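Local coordinates for carboxymuconolactone decarboxylase-like domain-containing protein (PDB 1P8C) that is of unknown function but may act as a peroxiredoxin-like oxidoreductase using a redox-active pair of cysteines, at residues Gly43-Asn46 with Thr47-Phe51; Arg80-Asp83 with Cys84-His88. All blocks are in the same frame, centred on the assembly; numbering follows the deposited sequence.

Interaction 1: residues Gly43-Asn46 with Thr47-Phe51; sequences GTLN and TKRFF
Thr47 OG1 has two hydrogen-bond partners: Thr44 N, which donates to it at 2.9 Å over a bent N-H...O angle of 131°, and Asp107 OD1 of the second subunit. Rotation about chi1 (-38°) sets this hydroxyl beside its own backbone N, facing back to the start of the helix, where Thr44 holds the N-cap position although its side chain makes no capping bond. The backbone carbonyl of Thr44 accepts Lys48 N in the first helical turn, Thr44 O to Lys48 N 3.2 Å, in a nearly straight bond. One residue on, Leu45 lays its two methyls over the Arg49 side chain. Leu45 CD2 sits over the centre of one face of the guanidinium, 3.3 Å from Arg49 NE, while Leu45 CD1 lies 3.5 Å from Arg49 NH1. At the edge of the same group, in its plane, a water accepts from Arg49 NH1 at 3.0 Å and donates to Asn46 OD1 at 2.6 Å, tying the two polar ends together. Lys48 bends at its last torsion and bonds through NZ to Leu40 O at the end of helix 25-41. Thr47 and Phe51 pack on that helix, while Phe50 meets Leu110 of the second subunit and Leu53 of the third.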
# COMPACT_ATOMS: atom_id res chain seq x y z
N GLY C 43 -15.15 21.72 -3.98
CA GLY C 43 -14.84 20.57 -4.80
C GLY C 43 -15.11 20.80 -6.27
O GLY C 43 -15.04 21.92 -6.76
N THR C 44 -15.42 19.71 -6.96
CA THR C 44 -15.69 19.70 -8.38
C THR C 44 -16.89 18.79 -8.57
O THR C 44 -17.33 18.15 -7.62
CB THR C 44 -14.50 19.12 -9.14
OG1 THR C 44 -13.40 20.03 -9.02
CG2 THR C 44 -14.82 18.89 -10.60
N LEU C 45 -17.45 18.74 -9.77
CA LEU C 45 -18.59 17.88 -10.03
C LEU C 45 -18.10 16.43 -9.93
O LEU C 45 -18.86 15.51 -9.66
CB LEU C 45 -19.17 18.17 -11.42
CG LEU C 45 -20.63 17.81 -11.76
CD1 LEU C 45 -20.82 17.85 -13.27
CD2 LEU C 45 -20.99 16.43 -11.26
N ASN C 46 -16.80 16.24 -10.16
CA ASN C 46 -16.22 14.89 -10.09
C ASN C 46 -16.06 14.49 -8.63
O ASN C 46 -16.36 13.36 -8.27
CB ASN C 46 -14.85 14.83 -10.79
CG ASN C 46 -14.94 15.10 -12.28
OD1 ASN C 46 -15.81 14.57 -12.98
ND2 ASN C 46 -14.03 15.92 -12.77
N THR C 47 -15.60 15.42 -7.81
CA THR C 47 -15.46 15.16 -6.40
C THR C 47 -16.80 14.65 -5.88
O THR C 47 -16.88 13.60 -5.25
CB THR C 47 -15.06 16.41 -5.65
OG1 THR C 47 -14.15 17.17 -6.45
CG2 THR C 47 -14.36 16.03 -4.33
N LYS C 48 -17.87 15.39 -6.20
CA LYS C 48 -19.21 15.00 -5.78
C LYS C 48 -19.67 13.68 -6.36
O LYS C 48 -20.37 12.93 -5.70
CB LYS C 48 -20.23 16.08 -6.17
CG LYS C 48 -20.01 17.43 -5.52
CD LYS C 48 -20.97 18.49 -6.06
CE LYS C 48 -20.73 19.80 -5.36
NZ LYS C 48 -19.27 20.08 -5.34
N ARG C 49 -19.31 13.39 -7.61
CA ARG C 49 -19.76 12.14 -8.22
C ARG C 49 -19.09 10.93 -7.59
O ARG C 49 -19.71 9.88 -7.45
CB ARG C 49 -19.53 12.15 -9.74
CG ARG C 49 -20.78 12.47 -10.54
CD ARG C 49 -20.49 12.90 -11.99
NE ARG C 49 -21.68 13.50 -12.60
CZ ARG C 49 -21.69 14.24 -13.71
NH1 ARG C 49 -20.57 14.50 -14.36
NH2 ARG C 49 -22.83 14.76 -14.16
N PHE C 50 -17.82 11.09 -7.24
CA PHE C 50 -17.10 10.02 -6.59
C PHE C 50 -17.74 9.83 -5.20
O PHE C 50 -18.18 8.73 -4.87
CB PHE C 50 -15.63 10.37 -6.45
CG PHE C 50 -14.78 9.21 -6.10
CD1 PHE C 50 -14.26 8.39 -7.09
CD2 PHE C 50 -14.54 8.88 -4.76
CE1 PHE C 50 -13.51 7.27 -6.76
CE2 PHE C 50 -13.79 7.76 -4.42
CZ PHE C 50 -13.28 6.95 -5.42
N PHE C 51 -17.81 10.89 -4.40
CA PHE C 51 -18.42 10.74 -3.08
C PHE C 51 -19.76 10.03 -3.17
O PHE C 51 -20.03 9.11 -2.39
CB PHE C 51 -18.59 12.10 -2.38
CG PHE C 51 -17.31 12.63 -1.79
CD1 PHE C 51 -16.15 12.73 -2.56
CD2 PHE C 51 -17.24 13.01 -0.45
CE1 PHE C 51 -14.95 13.20 -2.01
CE2 PHE C 51 -16.04 13.48 0.11
CZ PHE C 51 -14.90 13.57 -0.68
O HOH W 1 -17.80 13.38 -14.20

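Interaction 2: residues Arg80-Asp83 with Cys84-His88; sequences RCDD and CIRYH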
# COMPACT_ATOMS: atom_id res chain seq x y z
N ARG C 80 -5.85 -0.10 5.98
CA ARG C 80 -5.49 0.68 7.16
C ARG C 80 -5.88 2.13 7.22
O ARG C 80 -5.02 2.98 7.45
CB ARG C 80 -3.96 0.57 7.40
CG ARG C 80 -3.51 -0.83 7.71
CD ARG C 80 -2.02 -0.93 8.03
NE ARG C 80 -1.22 -1.01 6.82
CZ ARG C 80 -0.13 -0.27 6.58
NH1 ARG C 80 0.31 0.60 7.49
NH2 ARG C 80 0.50 -0.39 5.42
N CYS C 81 -7.17 2.43 7.04
CA CYS C 81 -7.66 3.81 7.13
C CYS C 81 -8.58 3.93 8.35
O CYS C 81 -9.71 3.44 8.36
CB CYS C 81 -8.40 4.21 5.83
SG CYS C 81 -9.46 5.70 5.98
N ASP C 82 -8.09 4.60 9.39
CA ASP C 82 -8.87 4.74 10.61
C ASP C 82 -10.26 5.33 10.43
O ASP C 82 -11.25 4.69 10.77
CB ASP C 82 -8.10 5.56 11.65
CG ASP C 82 -6.93 4.79 12.22
OD1 ASP C 82 -7.08 3.56 12.44
OD2 ASP C 82 -5.86 5.41 12.45
N ASP C 83 -10.34 6.54 9.90
CA ASP C 83 -11.64 7.15 9.69
C ASP C 83 -12.56 6.25 8.87
O ASP C 83 -13.73 6.16 9.17
CB ASP C 83 -11.50 8.53 9.05
CG ASP C 83 -10.87 9.50 10.01
OD1 ASP C 83 -10.92 9.20 11.21
OD2 ASP C 83 -10.33 10.55 9.59
N CYS C 84 -12.04 5.59 7.84
CA CYS C 84 -12.87 4.68 7.05
C CYS C 84 -13.34 3.54 7.96
O CYS C 84 -14.52 3.14 7.91
CB CYS C 84 -12.10 4.09 5.88
SG CYS C 84 -11.14 5.26 4.84
N ILE C 85 -12.42 3.00 8.78
CA ILE C 85 -12.76 1.93 9.72
C ILE C 85 -13.85 2.40 10.69
O ILE C 85 -14.82 1.70 10.94
CB ILE C 85 -11.51 1.44 10.57
CG1 ILE C 85 -10.51 0.69 9.66
CG2 ILE C 85 -11.98 0.55 11.72
CD1 ILE C 85 -9.09 0.52 10.27
N ARG C 86 -13.68 3.59 11.25
CA ARG C 86 -14.66 4.15 12.18
C ARG C 86 -16.02 4.23 11.49
O ARG C 86 -17.02 3.74 12.02
CB ARG C 86 -14.26 5.55 12.63
CG ARG C 86 -13.26 5.58 13.78
CD ARG C 86 -12.31 6.77 13.65
NE ARG C 86 -11.20 6.64 14.59
CZ ARG C 86 -9.99 7.19 14.42
NH1 ARG C 86 -9.73 7.91 13.33
NH2 ARG C 86 -9.04 6.99 15.33
N TYR C 87 -16.04 4.81 10.29
CA TYR C 87 -17.28 4.97 9.55
C TYR C 87 -18.00 3.67 9.28
O TYR C 87 -19.19 3.57 9.52
CB TYR C 87 -17.04 5.70 8.22
CG TYR C 87 -18.30 5.80 7.42
CD1 TYR C 87 -19.29 6.75 7.72
CD2 TYR C 87 -18.56 4.89 6.40
CE1 TYR C 87 -20.49 6.77 7.02
CE2 TYR C 87 -19.74 4.90 5.69
CZ TYR C 87 -20.71 5.84 6.00
OH TYR C 87 -21.89 5.81 5.29
N HIS C 88 -17.31 2.65 8.78
CA HIS C 88 -18.00 1.39 8.51
C HIS C 88 -18.35 0.64 9.78
O HIS C 88 -19.16 -0.31 9.75
CB HIS C 88 -17.15 0.52 7.59
CG HIS C 88 -17.04 1.07 6.21
ND1 HIS C 88 -18.10 1.07 5.33
CD2 HIS C 88 -16.03 1.72 5.59
CE1 HIS C 88 -17.75 1.71 4.23
NE2 HIS C 88 -16.50 2.11 4.36
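Cys81 O receives Ile85 N at 2.8 Å and opens the first turn of helix 82-94; the next two rungs, Arg86 N to Asp82 O at 2.7 Å and Tyr87 N to Asp83 O, carry the same i to i+4 pattern onward. Just before them Arg80 ends the preceding helix in a Schellman motif with positive phi, and Cys81 takes the N-cap position, so the chain swings from one helix into the next within very few residues. Across that first turn the sulfurs of Cys81 and Cys84 are joined, SG to SG 2.1 Å, with the disulfide torsion at 76°. The Cys81 sulfur lies anti to its backbone N (chi1 163°), whereas that of Cys84 turns beside its own N, and these two different settings bring the sulfurs together. This is a CXXC motif at a helix N-terminus, the arrangement of thiol-disulfide oxidoreductases and of the AhpD-like members of this family; here it is in the oxidised form, consistent with a redox role. Pro119 of the second subunit packs on both cysteines, and Ser76 of helix 65-78 touches Cys84. On another side of the turn, Arg86 reaches back, bent at chi2. Arg86 NH1 makes a salt bridge to Asp83 OD1 at 2.8 Å; the oxygen lies near the guanidinium plane, whereas NH1 comes to it on the anti side and well out of the carboxylate plane, with the two planar groups 46° apart. Asp82 CB lies over one guanidinium face, 3.3 Å from Arg86 NH1. The Asp82 carboxylate stays beyond salt-bridge range, OD2 4.6 Å from Arg86 NH2, and has a long, weak ion pair with Arg123. Ile85 lies along the Cys81 carbonyl: Ile85 CG1 is 3.1 Å from Cys81 O, and the side chain packs on His120 and Ala124 of helix 118-136.

Overall arrangement
Interaction 1 comes first along the chain, starting helix 45-56, and interaction 2 follows in series at the start of helix 82-94, with helix 65-78 between them. Their centres lie 20 Å apart and their nearest atoms about 9 Å, so they do not touch. The centre of interaction 2 is about 5 Å from the centre of the chain, that of interaction 1 about 20 Å. Both are helix starts in this all-helical subunit, and both have side chains against helix 25-41. The second subunit reaches both, through Asp107 and Leu110 at interaction 1 and Pro119 at interaction 2. Both helix starts therefore lie at subunit interfaces of the six-chain assembly, and the inner one also carries the cysteine pair.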